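Long-range contacts in protein YgiW (Escherichia coli, PDB 1NNX), which is a periplasmic protein of the bacterial OB-fold family whose function is not established, although the fold suggests that it may bind a ligand: residues 46-55 with 66-74; 25-33 with 57-65. All coordinates share one frame; numbering follows the deposited sequence.

Interaction 1. Residues 46-55 with 66-74; sequences IVERISDDLY and VDIDHKRWN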
loop_
_atom_site.group_PDB
_atom_site.type_symbol
_atom_site.label_atom_id
_atom_site.label_comp_id
_atom_site.label_asym_id
_atom_site.label_seq_id
_atom_site.Cartn_x
_atom_site.Cartn_y
_atom_site.Cartn_z
ATOM N N ILE A 46 8.898 1.250 -3.060
ATOM C CA ILE A 46 9.029 -0.097 -2.467
ATOM C C ILE A 46 10.564 -0.227 -2.249
ATOM O O ILE A 46 11.331 -0.203 -3.238
ATOM C CB ILE A 46 8.540 -1.184 -3.424
ATOM C CG1 ILE A 46 6.978 -1.111 -3.567
ATOM C CG2 ILE A 46 8.709 -2.577 -2.720
ATOM C CD1 ILE A 46 6.108 -1.399 -2.352
ATOM N N VAL A 47 10.989 -0.337 -1.003
ATOM C CA VAL A 47 12.425 -0.348 -0.689
ATOM C C VAL A 47 13.024 -1.663 -0.254
ATOM O O VAL A 47 14.244 -1.733 -0.224
ATOM C CB VAL A 47 12.761 0.758 0.346
ATOM C CG1 VAL A 47 12.319 2.116 -0.210
ATOM C CG2 VAL A 47 12.049 0.542 1.677
ATOM N N GLU A 48 12.215 -2.684 0.045
ATOM C CA GLU A 48 12.762 -3.991 0.468
ATOM C C GLU A 48 11.670 -5.022 0.399
ATOM O O GLU A 48 10.460 -4.731 0.588
ATOM C CB GLU A 48 13.311 -3.847 1.893
ATOM C CG GLU A 48 13.955 -5.081 2.484
ATOM C CD GLU A 48 14.509 -4.843 3.890
ATOM O OE1 GLU A 48 13.794 -4.272 4.760
ATOM O OE2 GLU A 48 15.657 -5.272 4.127
ATOM N N ARG A 49 12.071 -6.254 0.072
ATOM C CA ARG A 49 11.129 -7.356 0.104
ATOM C C ARG A 49 11.428 -8.064 1.435
ATOM O O ARG A 49 12.590 -8.411 1.723
ATOM C CB ARG A 49 11.394 -8.302 -1.079
ATOM C CG ARG A 49 10.452 -9.500 -1.070
ATOM C CD ARG A 49 10.570 -10.243 -2.377
ATOM N NE ARG A 49 9.476 -11.195 -2.544
ATOM C CZ ARG A 49 9.278 -11.882 -3.662
ATOM N NH1 ARG A 49 10.094 -11.729 -4.671
ATOM N NH2 ARG A 49 8.241 -12.691 -3.784
ATOM N N ILE A 50 10.425 -8.231 2.284
ATOM C CA ILE A 50 10.652 -8.865 3.585
ATOM C C ILE A 50 10.382 -10.363 3.647
ATOM O O ILE A 50 10.949 -11.053 4.491
ATOM C CB ILE A 50 10.373 -8.030 4.958
ATOM C CG1 ILE A 50 11.219 -6.728 5.036
ATOM C CG2 ILE A 50 10.962 -8.854 6.179
ATOM C CD1 ILE A 50 12.702 -6.942 4.913
ATOM N N SER A 51 9.547 -10.872 2.763
ATOM C CA SER A 51 9.242 -12.297 2.736
ATOM C C SER A 51 8.326 -12.508 1.542
ATOM O O SER A 51 8.221 -11.612 0.682
ATOM C CB SER A 51 8.534 -12.698 4.031
ATOM O OG SER A 51 7.303 -12.009 4.170
ATOM N N ASP A 52 7.686 -13.681 1.455
ATOM C CA ASP A 52 6.778 -13.917 0.337
ATOM C C ASP A 52 5.620 -12.920 0.303
ATOM O O ASP A 52 4.757 -12.841 1.189
ATOM C CB ASP A 52 6.183 -15.319 0.322
ATOM C CG ASP A 52 5.547 -15.659 -1.035
ATOM O OD1 ASP A 52 4.492 -16.340 -1.057
ATOM O OD2 ASP A 52 6.112 -15.242 -2.087
ATOM N N ASP A 53 5.604 -12.185 -0.773
ATOM C CA ASP A 53 4.600 -11.176 -0.980
ATOM C C ASP A 53 4.584 -10.000 0.014
ATOM O O ASP A 53 3.792 -9.113 -0.181
ATOM C CB ASP A 53 3.199 -11.817 -1.071
ATOM C CG ASP A 53 3.117 -12.904 -2.143
ATOM O OD1 ASP A 53 3.914 -12.874 -3.099
ATOM O OD2 ASP A 53 2.247 -13.783 -2.039
ATOM N N LEU A 54 5.474 -9.926 1.013
ATOM C CA LEU A 54 5.463 -8.771 1.955
ATOM C C LEU A 54 6.671 -7.863 1.689
ATOM O O LEU A 54 7.819 -8.273 1.647
ATOM C CB LEU A 54 5.491 -9.276 3.384
ATOM C CG LEU A 54 4.922 -8.283 4.416
ATOM C CD1 LEU A 54 3.485 -7.794 4.045
ATOM C CD2 LEU A 54 4.857 -9.011 5.768
ATOM N N TYR A 55 6.369 -6.590 1.474
ATOM C CA TYR A 55 7.344 -5.564 1.134
ATOM C C TYR A 55 7.280 -4.371 2.017
ATOM O O TYR A 55 6.256 -4.148 2.633
ATOM C CB TYR A 55 7.130 -5.101 -0.318
ATOM C CG TYR A 55 7.192 -6.183 -1.393
ATOM C CD1 TYR A 55 8.361 -6.367 -2.140
ATOM C CD2 TYR A 55 6.104 -7.011 -1.611
ATOM C CE1 TYR A 55 8.438 -7.396 -3.130
ATOM C CE2 TYR A 55 6.156 -8.044 -2.594
ATOM C CZ TYR A 55 7.328 -8.218 -3.334
ATOM O OH TYR A 55 7.387 -9.254 -4.260
ATOM N N VAL A 66 3.481 -3.781 2.990
ATOM C CA VAL A 66 2.437 -3.949 1.987
ATOM C C VAL A 66 2.489 -5.381 1.416
ATOM O O VAL A 66 3.569 -5.982 1.239
ATOM C CB VAL A 66 2.540 -2.907 0.850
ATOM C CG1 VAL A 66 2.441 -1.455 1.466
ATOM C CG2 VAL A 66 3.842 -3.008 0.067
ATOM N N ASP A 67 1.318 -5.947 1.212
ATOM C CA ASP A 67 1.216 -7.311 0.634
ATOM C C ASP A 67 0.879 -7.180 -0.832
ATOM O O ASP A 67 -0.179 -6.671 -1.171
ATOM C CB ASP A 67 0.126 -8.096 1.375
ATOM C CG ASP A 67 -0.162 -9.500 0.764
ATOM O OD1 ASP A 67 -0.758 -10.322 1.500
ATOM O OD2 ASP A 67 0.162 -9.784 -0.418
ATOM N N ILE A 68 1.784 -7.642 -1.692
ATOM C CA ILE A 68 1.632 -7.558 -3.159
ATOM C C ILE A 68 1.760 -8.974 -3.743
ATOM O O ILE A 68 2.842 -9.538 -3.709
ATOM C CB ILE A 68 2.706 -6.699 -3.775
ATOM C CG1 ILE A 68 2.685 -5.285 -3.145
ATOM C CG2 ILE A 68 2.447 -6.587 -5.237
ATOM C CD1 ILE A 68 3.849 -4.388 -3.532
ATOM N N ASP A 69 0.630 -9.510 -4.149
ATOM C CA ASP A 69 0.613 -10.867 -4.772
ATOM C C ASP A 69 1.348 -10.779 -6.082
ATOM O O ASP A 69 1.396 -9.759 -6.777
ATOM C CB ASP A 69 -0.823 -11.283 -5.040
ATOM C CG ASP A 69 -0.945 -12.739 -5.556
ATOM O OD1 ASP A 69 -0.964 -13.673 -4.709
ATOM O OD2 ASP A 69 -1.016 -12.945 -6.801
ATOM N N HIS A 70 1.917 -11.915 -6.472
ATOM C CA HIS A 70 2.645 -12.021 -7.712
ATOM C C HIS A 70 1.807 -11.445 -8.926
ATOM O O HIS A 70 2.350 -10.805 -9.845
ATOM C CB HIS A 70 2.855 -13.497 -8.191
ATOM C CG HIS A 70 3.541 -13.646 -9.533
ATOM N ND1 HIS A 70 4.907 -13.557 -9.679
ATOM C CD2 HIS A 70 3.042 -13.900 -10.766
ATOM C CE1 HIS A 70 5.221 -13.742 -10.948
ATOM N NE2 HIS A 70 4.107 -13.949 -11.628
ATOM N N LYS A 71 0.487 -11.657 -8.953
ATOM C CA LYS A 71 -0.299 -11.177 -10.069
ATOM C C LYS A 71 -0.454 -9.677 -10.187
ATOM O O LYS A 71 -0.901 -9.177 -11.213
ATOM C CB LYS A 71 -1.699 -11.812 -10.067
ATOM C CG LYS A 71 -2.598 -11.413 -8.905
ATOM C CD LYS A 71 -3.964 -12.106 -9.015
ATOM C CE LYS A 71 -5.085 -11.278 -8.374
ATOM N NZ LYS A 71 -6.448 -11.738 -8.847
ATOM N N ARG A 72 -0.044 -8.921 -9.164
ATOM C CA ARG A 72 -0.220 -7.465 -9.282
ATOM C C ARG A 72 0.825 -6.773 -10.152
ATOM O O ARG A 72 0.601 -5.693 -10.676
ATOM C CB ARG A 72 -0.190 -6.795 -7.887
ATOM C CG ARG A 72 -1.114 -7.374 -6.912
ATOM C CD ARG A 72 -2.581 -7.285 -7.433
ATOM N NE ARG A 72 -3.460 -8.044 -6.551
ATOM C CZ ARG A 72 -4.730 -8.329 -6.811
ATOM N NH1 ARG A 72 -5.290 -7.917 -7.939
ATOM N NH2 ARG A 72 -5.443 -9.032 -5.929
ATOM N N TRP A 73 1.957 -7.433 -10.395
ATOM C CA TRP A 73 3.001 -6.751 -11.137
ATOM C C TRP A 73 2.664 -6.468 -12.600
ATOM O O TRP A 73 3.033 -5.433 -13.135
ATOM C CB TRP A 73 4.336 -7.510 -10.994
ATOM C CG TRP A 73 4.794 -7.670 -9.534
ATOM C CD1 TRP A 73 4.711 -8.795 -8.782
ATOM C CD2 TRP A 73 5.314 -6.645 -8.660
ATOM N NE1 TRP A 73 5.143 -8.560 -7.520
ATOM C CE2 TRP A 73 5.523 -7.245 -7.403
ATOM C CE3 TRP A 73 5.633 -5.288 -8.819
ATOM C CZ2 TRP A 73 6.031 -6.546 -6.299
ATOM C CZ3 TRP A 73 6.150 -4.582 -7.702
ATOM C CH2 TRP A 73 6.339 -5.209 -6.462
ATOM N N ASN A 74 1.968 -7.396 -13.247
ATOM C CA ASN A 74 1.589 -7.203 -14.639
ATOM C C ASN A 74 2.677 -6.775 -15.620
ATOM O O ASN A 74 2.469 -5.864 -16.418
ATOM C CB ASN A 74 0.430 -6.199 -14.722
ATOM C CG ASN A 74 -0.846 -6.740 -14.105
ATOM O OD1 ASN A 74 -1.119 -7.927 -14.195
ATOM N ND2 ASN A 74 -1.636 -5.874 -13.495
HETATM O O HOH W 1 1.807 -14.289 -4.852
HETATM O O HOH W 2 5.049 -10.291 -5.094
#

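Interaction 2. Residues 25-33 with 57-65; sequences VTTVESAKS and FKDASGTIN. With SO4 (sulfate ion), chain B.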
loop_
_atom_site.group_PDB
_atom_site.type_symbol
_atom_site.label_atom_id
_atom_site.label_comp_id
_atom_site.label_asym_id
_atom_site.label_seq_id
_atom_site.Cartn_x
_atom_site.Cartn_y
_atom_site.Cartn_z
ATOM N N VAL A 25 -4.515 11.053 -2.261
ATOM C CA VAL A 25 -3.348 10.235 -1.900
ATOM C C VAL A 25 -3.116 10.485 -0.432
ATOM O O VAL A 25 -2.953 11.656 -0.047
ATOM C CB VAL A 25 -2.089 10.628 -2.674
ATOM C CG1 VAL A 25 -0.873 9.825 -2.161
ATOM C CG2 VAL A 25 -2.314 10.350 -4.161
ATOM N N THR A 26 -3.083 9.458 0.395
ATOM C CA THR A 26 -2.919 9.549 1.826
ATOM C C THR A 26 -1.480 9.281 2.206
ATOM O O THR A 26 -0.793 8.477 1.588
ATOM C CB THR A 26 -3.827 8.498 2.483
ATOM O OG1 THR A 26 -5.214 8.761 2.131
ATOM C CG2 THR A 26 -3.652 8.415 4.045
ATOM N N THR A 27 -1.003 9.901 3.271
ATOM C CA THR A 27 0.373 9.651 3.683
ATOM C C THR A 27 0.456 8.313 4.423
ATOM O O THR A 27 -0.529 7.851 5.022
ATOM C CB THR A 27 0.878 10.767 4.667
ATOM O OG1 THR A 27 0.115 10.697 5.855
ATOM C CG2 THR A 27 0.747 12.168 4.003
ATOM N N VAL A 28 1.635 7.686 4.303
ATOM C CA VAL A 28 1.858 6.408 5.023
ATOM C C VAL A 28 1.599 6.533 6.526
ATOM O O VAL A 28 0.890 5.732 7.102
ATOM C CB VAL A 28 3.263 5.893 4.821
ATOM C CG1 VAL A 28 3.551 4.773 5.872
ATOM C CG2 VAL A 28 3.376 5.329 3.394
ATOM N N GLU A 29 2.105 7.617 7.130
ATOM C CA GLU A 29 1.919 7.792 8.550
ATOM C C GLU A 29 0.472 7.896 8.957
ATOM O O GLU A 29 0.040 7.269 9.943
ATOM C CB GLU A 29 2.899 8.781 9.246
ATOM C CG GLU A 29 3.060 8.562 10.845
ATOM C CD GLU A 29 3.706 7.247 11.192
ATOM O OE1 GLU A 29 3.481 6.767 12.326
ATOM O OE2 GLU A 29 4.446 6.700 10.336
ATOM N N SER A 30 -0.355 8.627 8.188
ATOM C CA SER A 30 -1.725 8.689 8.557
ATOM C C SER A 30 -2.522 7.403 8.237
ATOM O O SER A 30 -3.483 7.098 8.915
ATOM C CB SER A 30 -2.422 9.936 7.971
ATOM O OG SER A 30 -2.563 9.851 6.588
ATOM N N ALA A 31 -2.094 6.664 7.202
ATOM C CA ALA A 31 -2.769 5.423 6.865
ATOM C C ALA A 31 -2.673 4.441 8.017
ATOM O O ALA A 31 -3.587 3.645 8.228
ATOM C CB ALA A 31 -2.146 4.823 5.609
ATOM N N LYS A 32 -1.608 4.512 8.774
ATOM C CA LYS A 32 -1.474 3.602 9.907
ATOM C C LYS A 32 -2.535 3.828 10.948
ATOM O O LYS A 32 -2.849 2.929 11.765
ATOM C CB LYS A 32 -0.122 3.755 10.588
ATOM C CG LYS A 32 1.015 3.432 9.762
ATOM C CD LYS A 32 2.250 3.536 10.649
ATOM C CE LYS A 32 3.469 3.487 9.780
ATOM N NZ LYS A 32 4.730 3.743 10.513
ATOM N N SER A 33 -3.115 5.011 10.940
ATOM C CA SER A 33 -4.131 5.352 11.946
ATOM C C SER A 33 -5.528 5.054 11.512
ATOM O O SER A 33 -6.479 5.243 12.259
ATOM C CB SER A 33 -4.067 6.855 12.303
ATOM O OG SER A 33 -4.633 7.691 11.265
ATOM N N PHE A 57 7.130 -0.372 2.145
ATOM C CA PHE A 57 6.789 0.796 1.328
ATOM C C PHE A 57 7.120 2.050 2.149
ATOM O O PHE A 57 6.731 2.160 3.289
ATOM C CB PHE A 57 5.300 0.718 1.021
ATOM C CG PHE A 57 4.823 1.852 0.180
ATOM C CD1 PHE A 57 4.927 1.853 -1.196
ATOM C CD2 PHE A 57 4.213 2.932 0.808
ATOM C CE1 PHE A 57 4.390 2.930 -1.957
ATOM C CE2 PHE A 57 3.689 3.987 0.045
ATOM C CZ PHE A 57 3.787 3.953 -1.327
ATOM N N LYS A 58 7.805 2.993 1.519
ATOM C CA LYS A 58 8.220 4.231 2.202
ATOM C C LYS A 58 7.804 5.473 1.442
ATOM O O LYS A 58 7.865 5.538 0.241
ATOM C CB LYS A 58 9.736 4.184 2.361
ATOM C CG LYS A 58 10.398 5.356 3.069
ATOM C CD LYS A 58 11.894 5.164 2.988
ATOM C CE LYS A 58 12.686 6.201 3.746
ATOM N NZ LYS A 58 14.122 5.796 3.799
ATOM N N ASP A 59 7.324 6.435 2.199
ATOM C CA ASP A 59 7.046 7.788 1.626
ATOM C C ASP A 59 7.728 8.741 2.601
ATOM O O ASP A 59 8.383 8.356 3.568
ATOM C CB ASP A 59 5.570 8.123 1.334
ATOM C CG ASP A 59 4.713 8.407 2.529
ATOM O OD1 ASP A 59 5.218 8.423 3.668
ATOM O OD2 ASP A 59 3.493 8.643 2.300
ATOM N N ALA A 60 7.624 10.046 2.317
ATOM C CA ALA A 60 8.280 10.982 3.214
ATOM C C ALA A 60 7.840 10.970 4.689
ATOM O O ALA A 60 8.564 11.473 5.554
ATOM C CB ALA A 60 8.082 12.379 2.663
ATOM N N SER A 61 6.661 10.444 4.988
ATOM C CA SER A 61 6.151 10.404 6.329
ATOM C C SER A 61 6.445 9.151 7.150
ATOM O O SER A 61 6.302 9.185 8.350
ATOM C CB SER A 61 4.645 10.616 6.308
ATOM O OG SER A 61 3.919 9.460 5.783
ATOM N N GLY A 62 6.845 8.060 6.503
ATOM C CA GLY A 62 7.056 6.830 7.263
ATOM C C GLY A 62 7.056 5.619 6.358
ATOM O O GLY A 62 7.071 5.728 5.118
ATOM N N THR A 63 7.121 4.452 6.982
ATOM C CA THR A 63 7.120 3.182 6.206
ATOM C C THR A 63 6.013 2.288 6.712
ATOM O O THR A 63 5.520 2.406 7.869
ATOM C CB THR A 63 8.447 2.397 6.330
ATOM O OG1 THR A 63 8.649 1.993 7.708
ATOM C CG2 THR A 63 9.628 3.224 5.797
ATOM N N ILE A 64 5.558 1.382 5.839
ATOM C CA ILE A 64 4.496 0.471 6.206
ATOM C C ILE A 64 4.705 -0.774 5.372
ATOM O O ILE A 64 5.229 -0.707 4.218
ATOM C CB ILE A 64 3.098 1.081 5.924
ATOM C CG1 ILE A 64 2.009 0.193 6.540
ATOM C CG2 ILE A 64 2.870 1.323 4.388
ATOM C CD1 ILE A 64 0.605 0.873 6.468
ATOM N N ASN A 65 4.277 -1.905 5.911
ATOM C CA ASN A 65 4.421 -3.143 5.139
ATOM C C ASN A 65 3.226 -3.276 4.188
ATOM O O ASN A 65 2.115 -2.906 4.550
ATOM C CB ASN A 65 4.460 -4.367 6.085
ATOM C CG ASN A 65 5.686 -4.372 6.955
ATOM O OD1 ASN A 65 6.733 -3.799 6.599
ATOM N ND2 ASN A 65 5.585 -5.067 8.108
HETATM S S SO4 B . 8.365 4.410 10.510
HETATM O O1 SO4 B . 9.432 4.205 9.517
HETATM O O2 SO4 B . 8.782 5.536 11.373
HETATM O O3 SO4 B . 7.056 4.716 9.915
HETATM O O4 SO4 B . 8.248 3.134 11.282
HETATM O O HOH W 3 1.555 8.269 0.294
#

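Interaction 1. Residues 46-55 with 66-74
One water ties the Tyr55 hydroxyl to Ile68 and Trp73: it lies 2.7 Å from Tyr55 OH, donates to Ile68 O and accepts from Trp73 NE1. Tyrosine and tryptophan suit this place because each offers one polar atom at the edge of a large apolar ring, and the shared water satisfies both. The rings also meet directly in a T-shaped stack, the edge of Trp73 turned to the face of Tyr55 with the planes at 73° and CZ2 of Trp73 3.6 Å from CZ of Tyr55. CG of Tyr55 lies anti to the carbonyl carbon (chi1 -57°), which turns the ring back toward the level of Ile68, whose CB lies 3.9 Å from Tyr55 CE2. In one of its two conformers, Ile46 brings CD1 near Val66 CG2; apolar isoleucine and valine suit the buried face that carries Tyr55 and Val66.

The backbones pair antiparallel: Tyr55 and Val66 exchange two bonds, and Ile68 N donates to Asp53 O at 2.9 Å. Near the Asp53 carboxylate, a second water donates to Asp53 OD2 and, weakly, to Asp69 OD1 and accepts from His70 N, probably easing the repulsion of carboxylates 4.2 Å apart (Asp53 OD2 to Asp69 OD1). Asp69 OD2 also closes an Asx turn with Lys71 N.

The pairing ends the hairpin of strands 54-59 and 62-67; strand 38-51 flanks 54-59, and beyond strand 62-67 strand 96-106 bonds to Asp67 and packs Ile99 and Val101 against Val66, and Ile104 against Trp73.

Interaction 2. Residues 25-33 with 57-65
Val28 and Glu29 present the first N-H groups of helix 28-31, which follows the N-cap residue Thr27, to two side chains of the hairpin turn. Val28 N donates to Asp59 OD2 at 2.9 Å, on the syn side but 32° out of the carboxylate plane, and Glu29 N gives a nearly straight bond (167°) to Ser61 OG, also 2.9 Å long. An acid and a hydroxyl suit the start of a helix, where N-H groups lack acceptors within the helix. Beside these bonds the two methyls of Val28 diverge: CG1 lies against CB of Ile64, and CG2 meets the edge of the Phe57 ring, 3.6 Å from CE2.

In the next shell, Ser61 OG donates to the syn lone pair of Asp59 OD1, so the two acceptors brace each other; Ser61 N binds the same oxygen, an Asx turn. Beyond, Lys32, extended past CG, sends NZ to sulfate O3 at 2.6 Å. Thr63 N and OG1 complete this grip on an ion probably from the crystallisation liquor.

The short helix thus sits on the turn between strands 54-59 and 62-67, while Thr26 bonds to Thr41 of strand 38-51 and Phe57 packs on Leu42, Val84 and Ile86.

The two interactions lie at opposite ends of one hairpin, strands 54-59 and 62-67, with centres about 16 Å apart. Along the chain their segments alternate: 25-33, 46-55, 57-65, then 66-74. Interaction 2 brings the short helix 28-31 onto the hairpin's turn, whereas interaction 1 joins the strands' far ends and the loop that follows. They meet on the face of the sheet carrying Phe57 and Val66, where Phe57 CB packs on Val66 CG1 at 3.6 Å. Strand 38-51, paired with strand 54-59, follows the helix in sequence. Within the OB fold, one contact thus closes the open end of the hairpin and the other sets the helix on its turn.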